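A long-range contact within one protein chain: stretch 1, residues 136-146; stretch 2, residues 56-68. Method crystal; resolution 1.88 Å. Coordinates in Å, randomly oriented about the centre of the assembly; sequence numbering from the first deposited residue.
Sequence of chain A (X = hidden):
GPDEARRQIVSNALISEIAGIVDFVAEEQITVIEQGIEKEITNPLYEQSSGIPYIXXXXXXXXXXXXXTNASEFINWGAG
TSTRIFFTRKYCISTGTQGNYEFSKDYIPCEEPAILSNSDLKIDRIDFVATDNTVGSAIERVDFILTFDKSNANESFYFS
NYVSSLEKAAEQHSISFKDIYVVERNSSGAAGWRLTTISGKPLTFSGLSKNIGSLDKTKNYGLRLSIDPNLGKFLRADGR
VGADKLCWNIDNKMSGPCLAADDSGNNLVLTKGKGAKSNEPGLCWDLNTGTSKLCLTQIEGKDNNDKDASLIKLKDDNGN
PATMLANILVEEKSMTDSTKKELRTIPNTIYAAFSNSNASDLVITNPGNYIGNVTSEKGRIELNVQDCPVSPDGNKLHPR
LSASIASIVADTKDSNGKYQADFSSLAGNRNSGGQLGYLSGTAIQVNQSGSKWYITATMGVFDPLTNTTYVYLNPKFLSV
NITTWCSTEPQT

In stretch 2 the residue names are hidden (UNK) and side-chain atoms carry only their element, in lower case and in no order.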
ATOM      1  N   GLY A 136     -42.109  -3.148   9.434  1.00 29.12           N
ATOM      2  CA  GLY A 136     -40.771  -2.890   8.927  1.00 30.80           C
ATOM      3  C   GLY A 136     -39.681  -3.129   9.963  1.00 30.25           C
ATOM      4  O   GLY A 136     -38.561  -2.640   9.824  1.00 29.34           O
ATOM      5  N   SER A 137     -40.013  -3.886  11.004  1.00 28.91           N
ATOM      6  CA  SER A 137     -39.067  -4.226  12.061  1.00 20.67           C
ATOM      7  C   SER A 137     -37.763  -4.810  11.530  1.00 25.56           C
ATOM      8  O   SER A 137     -37.754  -5.457  10.487  1.00 21.61           O
ATOM      9  CB  SER A 137     -39.701  -5.228  13.020  1.00 26.99           C
ATOM     10  OG  SER A 137     -38.742  -5.735  13.925  1.00 30.83           O
ATOM     11  N   ALA A 138     -36.673  -4.599  12.265  1.00 19.39           N
ATOM     12  CA  ALA A 138     -35.403  -5.257  11.949  1.00 23.28           C
ATOM     13  C   ALA A 138     -35.580  -6.764  12.025  1.00 19.50           C
ATOM     14  O   ALA A 138     -36.463  -7.264  12.722  1.00 19.00           O
ATOM     15  CB  ALA A 138     -34.302  -4.801  12.901  1.00 24.32           C
ATOM     16  N   ILE A 139     -34.741  -7.485  11.297  1.00 17.28           N
ATOM     17  CA  ILE A 139     -34.846  -8.930  11.204  1.00 17.81           C
ATOM     18  C   ILE A 139     -33.651  -9.568  11.902  1.00 16.38           C
ATOM     19  O   ILE A 139     -32.498  -9.315  11.527  1.00 21.26           O
ATOM     20  CB  ILE A 139     -34.905  -9.380   9.726  1.00 14.45           C
ATOM     21  CG1 ILE A 139     -36.199  -8.873   9.063  1.00 20.10           C
ATOM     22  CG2 ILE A 139     -34.776 -10.896   9.622  1.00 17.12           C
ATOM     23  CD1 ILE A 139     -36.161  -8.903   7.512  1.00 18.72           C
ATOM     24  N   GLU A 140     -33.907 -10.387  12.915  1.00 18.00           N
ATOM     25  CA  GLU A 140     -32.800 -10.924  13.700  1.00 21.97           C
ATOM     26  C   GLU A 140     -32.450 -12.344  13.321  1.00 20.45           C
ATOM     27  O   GLU A 140     -31.423 -12.885  13.750  1.00 16.72           O
ATOM     28  CB  GLU A 140     -33.114 -10.849  15.201  1.00 26.27           C
ATOM     29  CG  GLU A 140     -34.213 -11.770  15.681  1.00 27.40           C
ATOM     30  CD  GLU A 140     -34.450 -11.632  17.183  1.00 41.10           C
ATOM     31  OE1 GLU A 140     -34.627 -10.487  17.655  1.00 41.53           O
ATOM     32  OE2 GLU A 140     -34.436 -12.662  17.891  1.00 41.61           O
ATOM     33  N   ARG A 141     -33.301 -12.965  12.519  1.00 17.50           N
ATOM     34  CA  ARG A 141     -33.008 -14.312  12.051  1.00 20.68           C
ATOM     35  C   ARG A 141     -33.754 -14.566  10.753  1.00 20.80           C
ATOM     36  O   ARG A 141     -34.880 -14.096  10.599  1.00 19.34           O
ATOM     37  CB  ARG A 141     -33.411 -15.362  13.102  1.00 18.74           C
ATOM     38  CG  ARG A 141     -32.754 -16.722  12.874  1.00 20.94           C
ATOM     39  CD  ARG A 141     -33.140 -17.720  13.953  1.00 22.67           C
ATOM     40  NE  ARG A 141     -34.500 -18.234  13.790  1.00 19.34           N
ATOM     41  CZ  ARG A 141     -35.465 -18.113  14.699  1.00 25.77           C
ATOM     42  NH1 ARG A 141     -35.240 -17.470  15.839  1.00 20.71           N
ATOM     43  NH2 ARG A 141     -36.661 -18.630  14.462  1.00 20.19           N
ATOM     44  N   VAL A 142     -33.131 -15.300   9.833  1.00 18.26           N
ATOM     45  CA  VAL A 142     -33.820 -15.711   8.612  1.00 16.67           C
ATOM     46  C   VAL A 142     -33.882 -17.225   8.565  1.00 19.19           C
ATOM     47  O   VAL A 142     -32.852 -17.895   8.554  1.00 17.45           O
ATOM     48  CB  VAL A 142     -33.122 -15.180   7.328  1.00 23.32           C
ATOM     49  CG1 VAL A 142     -33.947 -15.543   6.091  1.00 19.66           C
ATOM     50  CG2 VAL A 142     -32.921 -13.671   7.407  1.00 18.83           C
ATOM     51  N   ASP A 143     -35.098 -17.762   8.546  1.00 18.91           N
ATOM     52  CA  ASP A 143     -35.297 -19.205   8.482  1.00 16.09           C
ATOM     53  C   ASP A 143     -35.702 -19.630   7.078  1.00 18.82           C
ATOM     54  O   ASP A 143     -36.573 -19.013   6.479  1.00 19.44           O
ATOM     55  CB  ASP A 143     -36.386 -19.652   9.469  1.00 16.20           C
ATOM     56  CG  ASP A 143     -35.958 -19.531  10.926  1.00 22.25           C
ATOM     57  OD1 ASP A 143     -34.735 -19.477  11.203  1.00 21.00           O
ATOM     58  OD2 ASP A 143     -36.861 -19.515  11.796  1.00 21.84           O
ATOM     59  N   PHE A 144     -35.088 -20.702   6.587  1.00 16.42           N
ATOM     60  CA  PHE A 144     -35.422 -21.288   5.295  1.00 16.98           C
ATOM     61  C   PHE A 144     -35.953 -22.698   5.515  1.00 17.52           C
ATOM     62  O   PHE A 144     -35.253 -23.539   6.078  1.00 21.64           O
ATOM     63  CB  PHE A 144     -34.191 -21.331   4.378  1.00 15.88           C
ATOM     64  CG  PHE A 144     -33.637 -19.979   4.043  1.00 21.16           C
ATOM     65  CD1 PHE A 144     -34.027 -19.319   2.880  1.00 20.89           C
ATOM     66  CD2 PHE A 144     -32.724 -19.365   4.889  1.00 21.77           C
ATOM     67  CE1 PHE A 144     -33.522 -18.058   2.568  1.00 19.18           C
ATOM     68  CE2 PHE A 144     -32.204 -18.122   4.585  1.00 19.17           C
ATOM     69  CZ  PHE A 144     -32.602 -17.462   3.420  1.00 16.91           C
ATOM     70  N   ILE A 145     -37.187 -22.947   5.098  1.00 18.74           N
ATOM     71  CA  ILE A 145     -37.773 -24.278   5.214  1.00 19.77           C
ATOM     72  C   ILE A 145     -37.554 -24.980   3.890  1.00 22.73           C
ATOM     73  O   ILE A 145     -38.015 -24.512   2.847  1.00 21.36           O
ATOM     74  CB  ILE A 145     -39.280 -24.237   5.565  1.00 20.81           C
ATOM     75  CG1 ILE A 145     -39.481 -23.791   7.019  1.00 25.19           C
ATOM     76  CG2 ILE A 145     -39.928 -25.602   5.365  1.00 25.12           C
ATOM     77  CD1 ILE A 145     -39.169 -22.328   7.256  1.00 33.16           C
ATOM     78  N   LEU A 146     -36.801 -26.071   3.937  1.00 20.37           N
ATOM     79  CA  LEU A 146     -36.484 -26.849   2.744  1.00 22.66           C
ATOM     80  C   LEU A 146     -37.334 -28.102   2.715  1.00 25.60           C
ATOM     81  O   LEU A 146     -37.320 -28.876   3.668  1.00 28.64           O
ATOM     82  CB  LEU A 146     -35.004 -27.225   2.716  1.00 28.18           C
ATOM     83  CG  LEU A 146     -34.022 -26.178   2.185  1.00 29.64           C
ATOM     84  CD1 LEU A 146     -34.322 -24.830   2.790  1.00 31.79           C
ATOM     85  CD2 LEU A 146     -32.588 -26.611   2.484  1.00 36.30           C
ATOM     86  N   UNK A  56     -43.574  -8.663   5.557  1.00 17.10           N
ATOM     87  CA  UNK A  56     -43.870  -9.932   6.218  1.00 18.77           C
ATOM     88  C   UNK A  56     -42.864 -10.242   7.323  1.00 21.91           C
ATOM     89  O   UNK A  56     -41.662 -10.220   7.081  1.00 19.65           O
ATOM     90  n   UNK A  56     -45.507 -12.177   3.815  1.00 18.16           N
ATOM     91  c   UNK A  56     -45.031 -11.016   4.243  1.00 20.32           C
ATOM     92  c   UNK A  56     -43.875 -11.087   5.209  1.00 18.71           C
ATOM     93  o   UNK A  56     -45.501  -9.931   3.893  1.00 19.50           O
ATOM     94  N   UNK A  57     -43.356 -10.547   8.523  1.00 19.32           N
ATOM     95  CA  UNK A  57     -42.497 -11.000   9.629  1.00 19.66           C
ATOM     96  C   UNK A  57     -43.139 -12.133  10.398  1.00 17.66           C
ATOM     97  O   UNK A  57     -44.354 -12.150  10.587  1.00 17.91           O
ATOM     98  n   UNK A  57     -38.883  -6.008   7.926  1.00 20.37           N
ATOM     99  c   UNK A  57     -40.081  -8.988   9.669  1.00 17.31           C
ATOM    100  c   UNK A  57     -41.509  -8.665  10.032  1.00 21.21           C
ATOM    101  n   UNK A  57     -39.412  -7.746   9.330  1.00 19.11           N
ATOM    102  n   UNK A  57     -40.195  -7.737   7.160  1.00 19.26           N
ATOM    103  c   UNK A  57     -42.208  -9.870  10.629  1.00 17.10           C
ATOM    104  c   UNK A  57     -39.499  -7.163   8.138  1.00 19.88           C
ATOM    105  N   UNK A  58     -42.315 -13.051  10.881  1.00 17.74           N
ATOM    106  CA  UNK A  58     -42.763 -13.985  11.898  1.00 18.71           C
ATOM    107  C   UNK A  58     -42.215 -13.507  13.247  1.00 20.69           C
ATOM    108  O   UNK A  58     -41.350 -12.632  13.295  1.00 21.03           O
ATOM    109  c   UNK A  58     -42.316 -15.418  11.589  1.00 21.28           C
ATOM    110  c   UNK A  58     -42.798 -15.823  10.178  1.00 20.08           C
ATOM    111  o   UNK A  58     -40.885 -15.494  11.634  1.00 19.51           O
ATOM    112  N   UNK A  59     -42.712 -14.062  14.346  1.00 17.65           N
ATOM    113  CA  UNK A  59     -42.314 -13.537  15.655  1.00 22.12           C
ATOM    114  C   UNK A  59     -41.712 -14.606  16.560  1.00 22.87           C
ATOM    115  O   UNK A  59     -41.555 -14.390  17.770  1.00 28.00           O
ATOM    116  o   UNK A  59     -44.539 -13.859  16.544  1.00 31.10           O
ATOM    117  c   UNK A  59     -43.505 -12.887  16.379  1.00 30.68           C
ATOM    118  c   UNK A  59     -44.042 -11.718  15.570  1.00 36.73           C
ATOM    119  N   UNK A  60     -41.355 -15.748  15.983  1.00 21.52           N
ATOM    120  CA  UNK A  60     -40.761 -16.828  16.771  1.00 22.76           C
ATOM    121  C   UNK A  60     -39.260 -16.618  17.015  1.00 23.20           C
ATOM    122  O   UNK A  60     -38.412 -17.287  16.417  1.00 22.64           O
ATOM    123  n   UNK A  60     -40.066 -19.350  14.201  1.00 17.50           N
ATOM    124  c   UNK A  60     -41.014 -18.191  16.106  1.00 21.62           C
ATOM    125  c   UNK A  60     -40.614 -18.225  14.630  1.00 19.75           C
ATOM    126  o   UNK A  60     -40.809 -17.257  13.894  1.00 21.21           O
ATOM    127  N   UNK A  61     -38.932 -15.692  17.916  1.00 23.23           N
ATOM    128  CA  UNK A  61     -37.524 -15.384  18.207  1.00 27.49           C
ATOM    129  C   UNK A  61     -36.802 -16.563  18.846  1.00 21.80           C
ATOM    130  O   UNK A  61     -35.611 -16.766  18.626  1.00 25.60           O
ATOM    131  c   UNK A  61     -37.412 -14.166  19.124  1.00 27.10           C
ATOM    132  n   UNK A  61     -38.170  -9.421  20.120  1.00 54.94           N
ATOM    133  c   UNK A  61     -38.048 -12.908  18.590  1.00 28.01           C
ATOM    134  c   UNK A  61     -37.787 -11.775  19.563  1.00 39.08           C
ATOM    135  c   UNK A  61     -38.496 -10.512  19.159  1.00 47.95           C
ATOM    136  N   UNK A  62     -37.527 -17.318  19.663  1.00 24.23           N
ATOM    137  CA  UNK A  62     -37.012 -18.551  20.246  1.00 27.04           C
ATOM    138  C   UNK A  62     -37.060 -19.656  19.192  1.00 22.77           C
ATOM    139  O   UNK A  62     -38.116 -19.917  18.623  1.00 23.71           O
ATOM    140  o   UNK A  62     -36.653 -21.025  21.667  1.00 38.85           O
ATOM    141  c   UNK A  62     -37.841 -18.928  21.487  1.00 30.71           C
ATOM    142  c   UNK A  62     -37.266 -20.113  22.265  1.00 37.64           C
ATOM    143  o   UNK A  62     -37.455 -20.135  23.497  1.00 49.30           O
ATOM    144  N   UNK A  63     -35.922 -20.292  18.924  1.00 18.87           N
ATOM    145  CA  UNK A  63     -35.862 -21.370  17.934  1.00 26.05           C
ATOM    146  C   UNK A  63     -36.867 -22.492  18.207  1.00 29.04           C
ATOM    147  O   UNK A  63     -37.251 -23.244  17.296  1.00 24.67           O
ATOM    148  c   UNK A  63     -34.453 -21.952  17.877  1.00 26.99           C
ATOM    149  c   UNK A  63     -33.436 -21.156  17.060  1.00 31.94           C
ATOM    150  c   UNK A  63     -32.013 -21.593  17.416  1.00 34.22           C
ATOM    151  c   UNK A  63     -33.704 -21.337  15.569  1.00 26.28           C
ATOM    152  N   UNK A  64     -37.297 -22.605  19.459  1.00 26.53           N
ATOM    153  CA  UNK A  64     -38.165 -23.705  19.847  1.00 24.56           C
ATOM    154  C   UNK A  64     -39.640 -23.327  19.886  1.00 26.60           C
ATOM    155  O   UNK A  64     -40.492 -24.174  20.142  1.00 28.31           O
ATOM    156  n   UNK A  64     -35.404 -24.285  21.907  1.00 35.83           N
ATOM    157  c   UNK A  64     -36.331 -24.852  21.142  1.00 30.25           C
ATOM    158  o   UNK A  64     -36.087 -25.801  20.395  1.00 30.62           O
ATOM    159  c   UNK A  64     -37.718 -24.260  21.203  1.00 28.63           C
ATOM    160  N   UNK A  65     -39.942 -22.064  19.611  1.00 23.80           N
ATOM    161  CA  UNK A  65     -41.323 -21.593  19.658  1.00 25.42           C
ATOM    162  C   UNK A  65     -42.069 -21.970  18.395  1.00 28.43           C
ATOM    163  O   UNK A  65     -41.452 -22.320  17.388  1.00 22.68           O
ATOM    164  c   UNK A  65     -41.374 -20.081  19.848  1.00 26.60           C
ATOM    165  o   UNK A  65     -40.731 -19.712  21.054  1.00 36.84           O
ATOM    166  N   UNK A  66     -43.399 -21.888  18.455  1.00 22.42           N
ATOM    167  CA  UNK A  66     -44.255 -22.238  17.326  1.00 19.09           C
ATOM    168  C   UNK A  66     -43.969 -21.401  16.085  1.00 20.00           C
ATOM    169  O   UNK A  66     -43.929 -20.174  16.161  1.00 19.61           O
ATOM    170  c   UNK A  66     -46.604 -22.786  16.655  1.00 21.81           C
ATOM    171  o   UNK A  66     -45.979 -22.497  18.996  1.00 28.21           O
ATOM    172  c   UNK A  66     -45.728 -22.036  17.664  1.00 28.51           C
ATOM    173  N   UNK A  67     -43.815 -22.074  14.951  1.00 20.40           N
ATOM    174  CA  UNK A  67     -43.637 -21.407  13.665  1.00 20.26           C
ATOM    175  C   UNK A  67     -44.956 -20.808  13.205  1.00 26.19           C
ATOM    176  O   UNK A  67     -46.024 -21.363  13.485  1.00 22.26           O
ATOM    177  c   UNK A  67     -43.117 -22.396  12.619  1.00 23.38           C
ATOM    178  c   UNK A  67     -41.697 -22.891  12.871  1.00 29.13           C
ATOM    179  c   UNK A  67     -41.396 -23.279  10.155  1.00 32.32           C
ATOM    180  s   UNK A  67     -41.223 -24.181  11.686  1.00 31.85           S
ATOM    181  N   UNK A  68     -44.887 -19.690  12.496  1.00 18.89           N
ATOM    182  CA  UNK A  68     -46.094 -19.032  11.995  1.00 22.92           C
ATOM    183  C   UNK A  68     -46.926 -19.938  11.081  1.00 18.88           C
ATOM    184  O   UNK A  68     -46.384 -20.784  10.378  1.00 22.15           O
ATOM    185  c   UNK A  68     -45.717 -17.761  11.240  1.00 23.74           C
ATOM    186  o   UNK A  68     -46.870 -17.122  10.729  1.00 26.33           O
TER
HETATM  187  O   HOH W   1     -39.396 -20.428  11.581  1.00 21.58           O

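Position 56 carries two carbons, the second bearing one oxygen and one nitrogen, and stays clear of stretch 1: Asn56. Position 57 has three carbons, a nitrogen, then a carbon holding two more nitrogens, a guanidinium lying against stretch 1; it is Arg57. Its NE and NH2 both donate to Ser137 O, at 3.1 and 2.9 Å, so one carbonyl near the guanidinium plane takes a forked pair. Ile139 CG1 covers one face, 3.4 Å from Arg57 NE, while Arg57 NH1 turns back to Asn56 O at 2.9 Å.

Positions 58 and 59 each show one carbon bearing an oxygen and a carbon, and neither reaches stretch 1: Thr58 and Thr59. Position 60 has two carbons, the second with one oxygen and one nitrogen, and its end comes nearer to stretch 1 than its CB direction suggests. This is Asn60. Thr58 OG1 donates to Asn60 OD1 at 2.9 Å. Asn60 ND2 donates to a water 2.9 Å away, and that water lies 2.7 Å from Asp143 OD2, so it sits between the two side chains.

Position 61 is four carbons in a row ending in nitrogen, with its CB 3.6 Å from Glu140 OE2: Lys61. Position 62, two carbons with two oxygens on the second, has its CB directed away from stretch 1. It is Asp62, and it opens a type I turn. Position 63 has four carbons forked at the second, one tip lying over a face of the Arg141 guanidinium; it is Leu63, with CD2 3.7 Å from Arg141 NE.

Position 64, again two carbons, then one oxygen and one nitrogen, is Asn64; its backbone N bonds to Asp62 OD1 at 2.8 Å. Position 65, one carbon and one oxygen, is Ser65, closing the turn through Ser65 N to Asp62 O at 3.0 Å. Position 66, a carbon bearing oxygen and carbon, is Thr66, out of reach. At position 67 an unbranched chain of two carbons, sulfur and carbon meets Ile145: Met67, its CE 3.7 Å from Ile145 CG1. Position 68, one carbon and one oxygen, is Ser68, without contact.

The rule here is arginine reading backbone, once from each stretch. Arg141 answers Arg57 by donating from NH2 to Asn60 O at 2.9 Å and, weakly, from NH1 to Lys61 O at 2.9 Å. Asp143 OD2 holds Arg141 NH2 at 2.8 Å in a salt bridge, fixing the guanidinium from within its own strand. Thus an irregular segment docks without strand pairing, its carbonyls gripped and an aliphatic group laid over each guanidinium.

Stretch 2 56-68: NRTTNKDLNSTMS
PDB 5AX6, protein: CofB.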